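Local coordinates for cell division control protein 45 cdc45 putative (Entamoeba histolytica, PDB 6CC2) that probably serves as the Cdc45 subunit of the CMG replicative helicase, supporting DNA unwinding at replication forks, at residues I36-Y39 and K40-M44; R526-L529 and V530-K533; K399-E402 and S403-L407. All coordinates share one frame; numbering follows the deposited sequence.

All three contacts are local and fall in the order contact 1, contact 3, contact 2 along the chain; contacts 1 and 3 are turns within single helices, and contact 2 covers the start of one. Contact 1 lies on helix 33-48, the crossover of a beta-alpha-beta unit in the N-terminal parallel sheet. Contact 3 lies in the first half of helix 393-417, its centre about 28 Å from that of contact 1. Contact 2 follows strand 519-525 of the mixed sheet, on which helix 529-537 packs; its centre is about 46 Å from contact 1, across the chain's centre, and about 31 Å from contact 3. Helix 393-417 leads into strand 419-423, so the chain ties contacts 2 and 3 to one sheet, apart from contact 1.

Contact 1 (I36-Y39 and K40-M44); sequences IVCY and KILSM. With EDO (1,2-ethanediol), chain J.
Tyr39 sends its ring along the helix toward Ser43 because CG stands anti to the backbone N (chi1 -178°), while the OG of Ser43 is turned between its own N and carbonyl carbon (chi1 71°). Both residues lie on helix 33-48, the crossover helix of the beta-alpha-beta unit formed with strands 24-29 and 53-57. CE1 of the Tyr39 ring comes to 4.0 Å from CB of Ser43, an oblique approach. The phenol OH shares a hydrogen bond with O1 of a 1,2-ethanediol, OH to O1 2.5 Å, and this oxygen lies at the ring edge, near its plane. The diol, probably from the crystallisation liquor, is also held by Glu47 and His53.

Successive i to i+4 backbone bonds run from Lys40 N to Ile36 O through to Ser43 N and Tyr39 O; the bond from Leu42 N to Cys38 O is nearly straight, with an N-H...O angle of 174°. On the side facing helices 182-192 and 199-213, Val37 and Ile41 lie side by side and point the same way, CG1 of Val37 resting 3.9 Å from CD1 of Ile41. One step round, the sulfur SG of Cys38 meets CD1 of Leu42 at 3.9 Å, and both side chains pack on Ala186. Tyr39 instead turns to strand 53-57 and sets its ring edge-to-face with Phe378, whereas Lys40 carries its ammonium to Ser386. The buried hydroxyl of Ser43 is satisfied by its own helix: OG donates to Lys40 O over 2.6 Å, and Met44 N reaches the same oxygen from the same face of its plane.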
ATOM      1  N   ILE A  36       7.070  -4.098  -5.205  1.00 14.81           N
ATOM      2  CA  ILE A  36       8.049  -3.506  -6.124  1.00 14.42           C
ATOM      3  C   ILE A  36       9.440  -3.568  -5.508  1.00 16.65           C
ATOM      4  O   ILE A  36      10.438  -3.865  -6.186  1.00 17.63           O
ATOM      5  CB  ILE A  36       7.676  -2.069  -6.497  1.00 17.76           C
ATOM      6  CG1 ILE A  36       6.275  -2.014  -7.131  1.00 20.40           C
ATOM      7  CG2 ILE A  36       8.707  -1.480  -7.496  1.00 17.64           C
ATOM      8  CD1 ILE A  36       5.856  -0.626  -7.593  1.00 22.27           C
ATOM      9  N   VAL A  37       9.531  -3.274  -4.207  1.00 16.37           N
ATOM     10  CA  VAL A  37      10.818  -3.365  -3.508  1.00 17.74           C
ATOM     11  C   VAL A  37      11.395  -4.766  -3.635  1.00 16.92           C
ATOM     12  O   VAL A  37      12.589  -4.950  -3.888  1.00 16.77           O
ATOM     13  CB  VAL A  37      10.645  -2.967  -2.031  1.00 18.32           C
ATOM     14  CG1 VAL A  37      11.847  -3.379  -1.199  1.00 18.04           C
ATOM     15  CG2 VAL A  37      10.358  -1.458  -1.915  1.00 20.29           C
ATOM     16  N   CYS A  38      10.559  -5.796  -3.418  1.00 17.70           N
ATOM     17  CA  CYS A  38      11.037  -7.166  -3.522  1.00 18.26           C
ATOM     18  C   CYS A  38      11.566  -7.447  -4.921  1.00 19.22           C
ATOM     19  O   CYS A  38      12.693  -7.930  -5.088  1.00 21.20           O
ATOM     20  CB  CYS A  38       9.905  -8.122  -3.132  1.00 20.50           C
ATOM     21  SG  CYS A  38      10.337  -9.879  -3.189  1.00 20.17           S
ATOM     22  N   TYR A  39      10.786  -7.097  -5.943  1.00 18.43           N
ATOM     23  CA  TYR A  39      11.256  -7.229  -7.312  1.00 19.70           C
ATOM     24  C   TYR A  39      12.596  -6.525  -7.514  1.00 17.96           C
ATOM     25  O   TYR A  39      13.504  -7.065  -8.144  1.00 20.34           O
ATOM     26  CB  TYR A  39      10.234  -6.648  -8.285  1.00 17.26           C
ATOM     27  CG  TYR A  39      10.655  -6.799  -9.720  1.00 18.78           C
ATOM     28  CD1 TYR A  39      11.448  -5.825 -10.335  1.00 20.68           C
ATOM     29  CD2 TYR A  39      10.321  -7.914 -10.455  1.00 22.52           C
ATOM     30  CE1 TYR A  39      11.868  -5.958 -11.628  1.00 21.21           C
ATOM     31  CE2 TYR A  39      10.735  -8.051 -11.749  1.00 23.80           C
ATOM     32  CZ  TYR A  39      11.517  -7.079 -12.335  1.00 23.29           C
ATOM     33  OH  TYR A  39      11.947  -7.215 -13.650  1.00 25.21           O
ATOM     34  N   LYS A  40      12.711  -5.284  -7.031  1.00 19.38           N
ATOM     35  CA  LYS A  40      13.936  -4.505  -7.230  1.00 17.44           C
ATOM     36  C   LYS A  40      15.143  -5.216  -6.634  1.00 18.86           C
ATOM     37  O   LYS A  40      16.188  -5.361  -7.295  1.00 20.25           O
ATOM     38  CB  LYS A  40      13.753  -3.107  -6.595  1.00 19.10           C
ATOM     39  CG  LYS A  40      14.980  -2.205  -6.629  1.00 21.05           C
ATOM     40  CD  LYS A  40      15.413  -1.907  -8.037  1.00 22.01           C
ATOM     41  CE  LYS A  40      16.571  -0.929  -8.074  1.00 25.58           C
ATOM     42  NZ  LYS A  40      16.999  -0.637  -9.490  1.00 26.03           N
ATOM     43  N   ILE A  41      15.009  -5.694  -5.395  1.00 19.32           N
ATOM     44  CA  ILE A  41      16.141  -6.324  -4.716  1.00 20.50           C
ATOM     45  C   ILE A  41      16.540  -7.622  -5.413  1.00 22.24           C
ATOM     46  O   ILE A  41      17.726  -7.893  -5.637  1.00 23.41           O
ATOM     47  CB  ILE A  41      15.792  -6.543  -3.225  1.00 20.55           C
ATOM     48  CG1 ILE A  41      15.701  -5.187  -2.529  1.00 20.58           C
ATOM     49  CG2 ILE A  41      16.835  -7.413  -2.552  1.00 22.85           C
ATOM     50  CD1 ILE A  41      15.282  -5.254  -1.052  1.00 19.95           C
ATOM     51  N   LEU A  42      15.550  -8.460  -5.752  1.00 20.05           N
ATOM     52  CA  LEU A  42      15.849  -9.645  -6.544  1.00 20.01           C
ATOM     53  C   LEU A  42      16.485  -9.266  -7.873  1.00 20.82           C
ATOM     54  O   LEU A  42      17.439  -9.918  -8.338  1.00 22.83           O
ATOM     55  CB  LEU A  42      14.593 -10.468  -6.778  1.00 20.00           C
ATOM     56  CG  LEU A  42      13.954 -11.054  -5.515  1.00 22.04           C
ATOM     57  CD1 LEU A  42      12.567 -11.598  -5.875  1.00 22.61           C
ATOM     58  CD2 LEU A  42      14.813 -12.122  -4.880  1.00 26.63           C
ATOM     59  N   SER A  43      15.959  -8.230  -8.527  1.00 23.87           N
ATOM     60  CA  SER A  43      16.468  -7.894  -9.850  1.00 25.84           C
ATOM     61  C   SER A  43      17.909  -7.417  -9.794  1.00 25.63           C
ATOM     62  O   SER A  43      18.664  -7.621 -10.745  1.00 27.42           O
ATOM     63  CB  SER A  43      15.576  -6.845 -10.507  1.00 27.00           C
ATOM     64  OG  SER A  43      15.744  -5.588  -9.869  1.00 31.31           O
HETATM   65  N   MSE A  44      18.323  -6.794  -8.701  1.00 25.70           N
HETATM   66  CA  MSE A  44      19.703  -6.351  -8.555  1.00 27.99           C
HETATM   67  C   MSE A  44      20.670  -7.532  -8.524  1.00 29.79           C
HETATM   68  O   MSE A  44      21.738  -7.484  -9.129  1.00 30.41           O
HETATM   69  CB  MSE A  44      19.871  -5.516  -7.286  1.00 27.07           C
HETATM   70  CG  MSE A  44      19.126  -4.209  -7.343  1.00 28.53           C
HETATM   71 SE   MSE A  44      18.928  -3.425  -5.578  1.00 31.13          SE
HETATM   72  CE  MSE A  44      20.776  -2.811  -5.293  1.00 27.85           C
TER
HETATM   73  C1  EDO J 609      14.381  -4.503 -14.414  1.00 47.90           C
HETATM   74  O1  EDO J 609      13.819  -5.808 -14.607  1.00 38.63           O
HETATM   75  C2  EDO J 609      15.710  -4.636 -13.684  1.00 59.98           C
HETATM   76  O2  EDO J 609      16.568  -5.530 -14.406  1.00 61.43           O

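Contact 2 (R526-L529 and V530-K533); sequences RENL and VKYK. With EDO (1,2-ethanediol), chain D.
Glu527 and Lys531 are joined through one water, which donates to Glu527 O and accepts from Lys531 N at 2.9 Å, carrying the bonding across the start of helix 529-537. Asn528 follows at the N-cap position, but its side chain makes no capping bond. Its ND2 turns instead to a 1,2-ethanediol, probably from the crystallisation liquor, and donates to O1 over 3.1 Å in a nearly straight bond (171°). The diol also binds the backbone N of His525. Alongside the amide runs the extended Lys531 chain, pointing the same way, with CD 4.2 Å from OD1 of Asn528. The main-chain oxygen of Asn528 accepts from Tyr532 N at 2.8 Å, the first full helical turn.

Leu529 comes next. With CG anti to its N (chi1 178°) it leans over strands 427-432 and 479-485, touching Phe429 and Phe480. The Lys533 chain crosses it at a slant, so that methylene CD lies 3.8 Å from CG of Leu529; Lys533 N meanwhile bonds to Leu529 O. Tyr532, the buried member, packs on Phe501 and Thr504 of helix 494-508. The first turn thus seats Leu529 and Tyr532 against the mixed sheet and helix 494-508, while the water takes up the Lys531 N-H where Asn528 provides no side-chain cap.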
ATOM      1  N   ARG A 526     -29.743   3.066 -12.668  1.00 23.20           N
ATOM      2  CA  ARG A 526     -30.037   3.988 -11.572  1.00 25.12           C
ATOM      3  C   ARG A 526     -31.315   3.591 -10.855  1.00 22.31           C
ATOM      4  O   ARG A 526     -31.365   3.604  -9.622  1.00 24.78           O
ATOM      5  CB  ARG A 526     -30.134   5.437 -12.085  1.00 33.48           C
ATOM      6  CG  ARG A 526     -31.126   6.323 -11.292  1.00 43.90           C
ATOM      7  CD  ARG A 526     -30.551   7.643 -10.770  1.00 45.55           C
ATOM      8  NE  ARG A 526     -30.534   8.687 -11.774  1.00 43.63           N
ATOM      9  CZ  ARG A 526     -30.654   9.996 -11.516  1.00 37.02           C
ATOM     10  NH1 ARG A 526     -30.808  10.436 -10.278  1.00 36.64           N
ATOM     11  NH2 ARG A 526     -30.616  10.851 -12.514  1.00 36.96           N
ATOM     12  N   GLU A 527     -32.362   3.264 -11.609  1.00 22.76           N
ATOM     13  CA  GLU A 527     -33.651   2.970 -11.006  1.00 26.26           C
ATOM     14  C   GLU A 527     -33.615   1.749 -10.096  1.00 25.70           C
ATOM     15  O   GLU A 527     -34.571   1.539  -9.338  1.00 26.94           O
ATOM     16  CB  GLU A 527     -34.697   2.777 -12.101  1.00 33.14           C
ATOM     17  CG  GLU A 527     -34.369   1.711 -13.128  1.00 48.54           C
ATOM     18  CD  GLU A 527     -33.723   2.286 -14.383  1.00 63.85           C
ATOM     19  OE1 GLU A 527     -32.747   3.081 -14.272  1.00 45.04           O
ATOM     20  OE2 GLU A 527     -34.202   1.948 -15.490  1.00 77.41           O
ATOM     21  N   ASN A 528     -32.567   0.930 -10.168  1.00 23.71           N
ATOM     22  CA  ASN A 528     -32.494  -0.304  -9.394  1.00 25.66           C
ATOM     23  C   ASN A 528     -31.668  -0.177  -8.136  1.00 23.96           C
ATOM     24  O   ASN A 528     -31.288  -1.188  -7.549  1.00 24.30           O
ATOM     25  CB  ASN A 528     -31.931  -1.421 -10.266  1.00 24.80           C
ATOM     26  CG  ASN A 528     -32.868  -1.798 -11.373  1.00 27.53           C
ATOM     27  OD1 ASN A 528     -34.082  -1.694 -11.227  1.00 28.11           O
ATOM     28  ND2 ASN A 528     -32.314  -2.239 -12.495  1.00 30.90           N
ATOM     29  N   LEU A 529     -31.412   1.043  -7.673  1.00 20.74           N
ATOM     30  CA  LEU A 529     -30.587   1.204  -6.475  1.00 19.88           C
ATOM     31  C   LEU A 529     -31.191   0.464  -5.288  1.00 21.37           C
ATOM     32  O   LEU A 529     -30.474  -0.236  -4.560  1.00 21.33           O
ATOM     33  CB  LEU A 529     -30.417   2.695  -6.151  1.00 21.26           C
ATOM     34  CG  LEU A 529     -29.604   2.984  -4.891  1.00 23.71           C
ATOM     35  CD1 LEU A 529     -28.177   2.531  -5.010  1.00 22.95           C
ATOM     36  CD2 LEU A 529     -29.662   4.497  -4.560  1.00 27.78           C
ATOM     37  N   VAL A 530     -32.500   0.644  -5.053  1.00 20.37           N
ATOM     38  CA  VAL A 530     -33.155  -0.010  -3.919  1.00 22.26           C
ATOM     39  C   VAL A 530     -33.144  -1.526  -4.096  1.00 23.06           C
ATOM     40  O   VAL A 530     -32.816  -2.260  -3.150  1.00 24.22           O
ATOM     41  CB  VAL A 530     -34.585   0.534  -3.743  1.00 27.21           C
ATOM     42  CG1 VAL A 530     -35.397  -0.339  -2.814  1.00 28.93           C
ATOM     43  CG2 VAL A 530     -34.523   1.960  -3.202  1.00 28.94           C
ATOM     44  N   LYS A 531     -33.439  -1.995  -5.305  1.00 24.74           N
ATOM     45  CA  LYS A 531     -33.394  -3.421  -5.598  1.00 24.88           C
ATOM     46  C   LYS A 531     -32.012  -3.992  -5.295  1.00 23.10           C
ATOM     47  O   LYS A 531     -31.877  -5.056  -4.661  1.00 23.71           O
ATOM     48  CB  LYS A 531     -33.767  -3.652  -7.062  1.00 30.29           C
ATOM     49  CG  LYS A 531     -33.731  -5.097  -7.506  1.00 45.01           C
ATOM     50  CD  LYS A 531     -34.042  -5.206  -8.998  1.00 54.29           C
ATOM     51  CE  LYS A 531     -34.080  -6.658  -9.452  1.00 59.36           C
ATOM     52  NZ  LYS A 531     -34.345  -6.767 -10.907  1.00 64.09           N
ATOM     53  N   TYR A 532     -30.969  -3.301  -5.745  1.00 22.33           N
ATOM     54  CA  TYR A 532     -29.601  -3.751  -5.493  1.00 20.78           C
ATOM     55  C   TYR A 532     -29.256  -3.740  -4.010  1.00 20.97           C
ATOM     56  O   TYR A 532     -28.620  -4.675  -3.502  1.00 20.55           O
ATOM     57  CB  TYR A 532     -28.623  -2.873  -6.261  1.00 19.27           C
ATOM     58  CG  TYR A 532     -27.192  -3.226  -5.961  1.00 18.65           C
ATOM     59  CD1 TYR A 532     -26.627  -4.382  -6.483  1.00 25.09           C
ATOM     60  CD2 TYR A 532     -26.420  -2.454  -5.118  1.00 17.53           C
ATOM     61  CE1 TYR A 532     -25.341  -4.729  -6.190  1.00 23.43           C
ATOM     62  CE2 TYR A 532     -25.127  -2.795  -4.829  1.00 19.07           C
ATOM     63  CZ  TYR A 532     -24.590  -3.939  -5.368  1.00 23.48           C
ATOM     64  OH  TYR A 532     -23.311  -4.292  -5.062  1.00 24.26           O
ATOM     65  N   LYS A 533     -29.657  -2.691  -3.285  1.00 20.19           N
ATOM     66  CA  LYS A 533     -29.356  -2.660  -1.861  1.00 19.68           C
ATOM     67  C   LYS A 533     -30.036  -3.817  -1.142  1.00 19.95           C
ATOM     68  O   LYS A 533     -29.441  -4.427  -0.236  1.00 22.81           O
ATOM     69  CB  LYS A 533     -29.795  -1.311  -1.269  1.00 21.34           C
ATOM     70  CG  LYS A 533     -28.876  -0.149  -1.701  1.00 25.39           C
ATOM     71  CD  LYS A 533     -29.569   1.221  -1.544  1.00 35.45           C
ATOM     72  CE  LYS A 533     -29.501   1.729  -0.147  1.00 35.17           C
ATOM     73  NZ  LYS A 533     -30.200   3.071  -0.006  1.00 33.77           N
TER
HETATM   74  C1  EDO D 603     -29.630  -3.909 -11.974  1.00 37.17           C
HETATM   75  O1  EDO D 603     -29.260  -2.758 -12.715  1.00 32.66           O
HETATM   76  C2  EDO D 603     -29.156  -3.694 -10.560  1.00 25.89           C
HETATM   77  O2  EDO D 603     -29.721  -4.601  -9.730  1.00 18.43           O
HETATM   78  O   HOH W   1     -35.186  -0.521  -7.127  1.00 26.49           O

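Contact 3 (K399-E402 and S403-L407); sequences KCIE and SNKNL
Cys400 O receives two hydrogen bonds from a single residue, Asn404, one turn on in helix 393-417. The side-chain ND2 donates at 2.9 Å and the backbone N at 3.0 Å, and they arrive from opposite faces of the carbonyl plane. The ND2 bond is fairly straight (165°), with the oxygen close to the plane of the amide. CG beside the backbone N (chi1 -84°) folds that amide back along the helix, and ND2 also lies 3.6 Å from SG of Cys400. At its other end the amide is fixed by Arg275, which binds OD1.

Ser403 N donates to Lys399 O at 2.9 Å, and the helix continues with Lys405 N to Ile401 O and Asn406 N to Glu402 O. On a more open side Ile401 and Lys405 run side by side, CG2 of Ile401 3.7 Å from CD of Lys405, with Trp265 next to the isoleucine. Lys399 sends its ammonium elsewhere, to Thr366 O.

With both ends of the buried Asn404 amide engaged, its rotation is settled, and the polar group is accommodated beside Cys400 and Met260 through one bond to Cys400 O and one to Arg275.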
ATOM      1  N   LYS A 399       1.462  14.319  -6.781  1.00 19.70           N
ATOM      2  CA  LYS A 399       0.296  13.481  -7.026  1.00 19.92           C
ATOM      3  C   LYS A 399      -0.360  13.074  -5.709  1.00 20.76           C
ATOM      4  O   LYS A 399      -1.598  13.107  -5.579  1.00 18.94           O
ATOM      5  CB  LYS A 399       0.682  12.239  -7.822  1.00 20.84           C
ATOM      6  CG  LYS A 399      -0.507  11.390  -8.253  1.00 21.53           C
ATOM      7  CD  LYS A 399      -0.054  10.176  -9.105  1.00 21.35           C
ATOM      8  CE  LYS A 399      -1.250   9.322  -9.521  1.00 20.08           C
ATOM      9  NZ  LYS A 399      -0.826   8.133 -10.332  1.00 23.56           N
ATOM     10  N   CYS A 400       0.456  12.707  -4.717  1.00 19.22           N
ATOM     11  CA  CYS A 400      -0.072  12.328  -3.414  1.00 18.40           C
ATOM     12  C   CYS A 400      -0.796  13.496  -2.756  1.00 17.35           C
ATOM     13  O   CYS A 400      -1.871  13.330  -2.178  1.00 16.43           O
ATOM     14  CB  CYS A 400       1.094  11.829  -2.533  1.00 19.27           C
ATOM     15  SG  CYS A 400       0.595  11.181  -0.966  1.00 21.26           S
ATOM     16  N   ILE A 401      -0.191  14.680  -2.797  1.00 15.72           N
ATOM     17  CA  ILE A 401      -0.790  15.851  -2.175  1.00 18.91           C
ATOM     18  C   ILE A 401      -2.117  16.195  -2.842  1.00 20.94           C
ATOM     19  O   ILE A 401      -3.131  16.418  -2.175  1.00 19.19           O
ATOM     20  CB  ILE A 401       0.190  17.034  -2.227  1.00 21.29           C
ATOM     21  CG1 ILE A 401       1.291  16.835  -1.170  1.00 19.74           C
ATOM     22  CG2 ILE A 401      -0.543  18.347  -2.023  1.00 21.88           C
ATOM     23  CD1 ILE A 401       2.458  17.800  -1.310  1.00 20.74           C
ATOM     24  N   GLU A 402      -2.126  16.243  -4.170  1.00 19.85           N
ATOM     25  CA  GLU A 402      -3.346  16.579  -4.887  1.00 24.87           C
ATOM     26  C   GLU A 402      -4.457  15.565  -4.612  1.00 20.44           C
ATOM     27  O   GLU A 402      -5.610  15.956  -4.371  1.00 21.84           O
ATOM     28  CB  GLU A 402      -3.069  16.664  -6.390  1.00 46.25           C
ATOM     29  CG  GLU A 402      -4.292  17.037  -7.212  1.00 86.12           C
ATOM     30  CD  GLU A 402      -3.988  17.169  -8.689  1.00119.89           C
ATOM     31  OE1 GLU A 402      -2.826  16.936  -9.082  1.00131.30           O
ATOM     32  OE2 GLU A 402      -4.913  17.507  -9.460  1.00131.73           O
ATOM     33  N   SER A 403      -4.133  14.270  -4.654  0.52 19.31           N
ATOM     34  CA  SER A 403      -5.153  13.249  -4.425  0.52 20.99           C
ATOM     35  C   SER A 403      -5.733  13.374  -3.025  0.52 18.95           C
ATOM     36  O   SER A 403      -6.950  13.324  -2.838  0.52 19.37           O
ATOM     37  CB  SER A 403      -4.569  11.855  -4.648  0.52 22.34           C
ATOM     38  OG  SER A 403      -4.165  11.676  -6.003  0.52 28.38           O
ATOM     39  N   ASN A 404      -4.876  13.516  -2.018  1.00 18.62           N
ATOM     40  CA  ASN A 404      -5.369  13.600  -0.655  1.00 18.57           C
ATOM     41  C   ASN A 404      -6.185  14.870  -0.421  1.00 19.04           C
ATOM     42  O   ASN A 404      -7.182  14.834   0.306  1.00 19.19           O
ATOM     43  CB  ASN A 404      -4.201  13.479   0.326  1.00 18.84           C
ATOM     44  CG  ASN A 404      -3.838  12.028   0.596  1.00 23.66           C
ATOM     45  OD1 ASN A 404      -4.479  11.360   1.407  1.00 23.00           O
ATOM     46  ND2 ASN A 404      -2.852  11.522  -0.111  1.00 22.28           N
ATOM     47  N   LYS A 405      -5.826  15.998  -1.053  1.00 19.06           N
ATOM     48  CA  LYS A 405      -6.646  17.196  -0.906  1.00 20.29           C
ATOM     49  C   LYS A 405      -8.040  16.975  -1.486  1.00 19.95           C
ATOM     50  O   LYS A 405      -9.038  17.397  -0.898  1.00 23.14           O
ATOM     51  CB  LYS A 405      -5.958  18.383  -1.569  1.00 21.87           C
ATOM     52  CG  LYS A 405      -4.737  18.854  -0.768  1.00 25.78           C
ATOM     53  CD  LYS A 405      -3.886  19.859  -1.533  1.00 36.43           C
ATOM     54  CE  LYS A 405      -4.518  21.211  -1.585  1.00 45.78           C
ATOM     55  NZ  LYS A 405      -3.552  22.216  -2.121  1.00 51.11           N
ATOM     56  N   ASN A 406      -8.117  16.308  -2.639  0.57 20.25           N
ATOM     57  CA  ASN A 406      -9.407  16.052  -3.268  0.57 22.18           C
ATOM     58  C   ASN A 406     -10.230  15.052  -2.462  0.57 22.83           C
ATOM     59  O   ASN A 406     -11.442  15.247  -2.263  0.57 25.40           O
ATOM     60  CB  ASN A 406      -9.188  15.539  -4.691  0.57 24.77           C
ATOM     61  CG  ASN A 406     -10.481  15.341  -5.439  0.57 33.60           C
ATOM     62  OD1 ASN A 406     -11.475  16.018  -5.176  0.57 48.07           O
ATOM     63  ND2 ASN A 406     -10.478  14.400  -6.378  0.57 35.06           N
ATOM     64  N   LEU A 407      -9.596  13.973  -2.007  1.00 20.20           N
ATOM     65  CA  LEU A 407     -10.321  12.913  -1.306  1.00 19.81           C
ATOM     66  C   LEU A 407     -10.830  13.385   0.052  1.00 20.29           C
ATOM     67  O   LEU A 407     -11.991  13.137   0.407  1.00 20.76           O
ATOM     68  CB  LEU A 407      -9.424  11.693  -1.146  1.00 19.82           C
ATOM     69  CG  LEU A 407      -9.085  10.984  -2.444  1.00 24.17           C
ATOM     70  CD1 LEU A 407      -7.959   9.985  -2.217  1.00 26.41           C
ATOM     71  CD2 LEU A 407     -10.336  10.296  -3.000  1.00 26.13           C
TER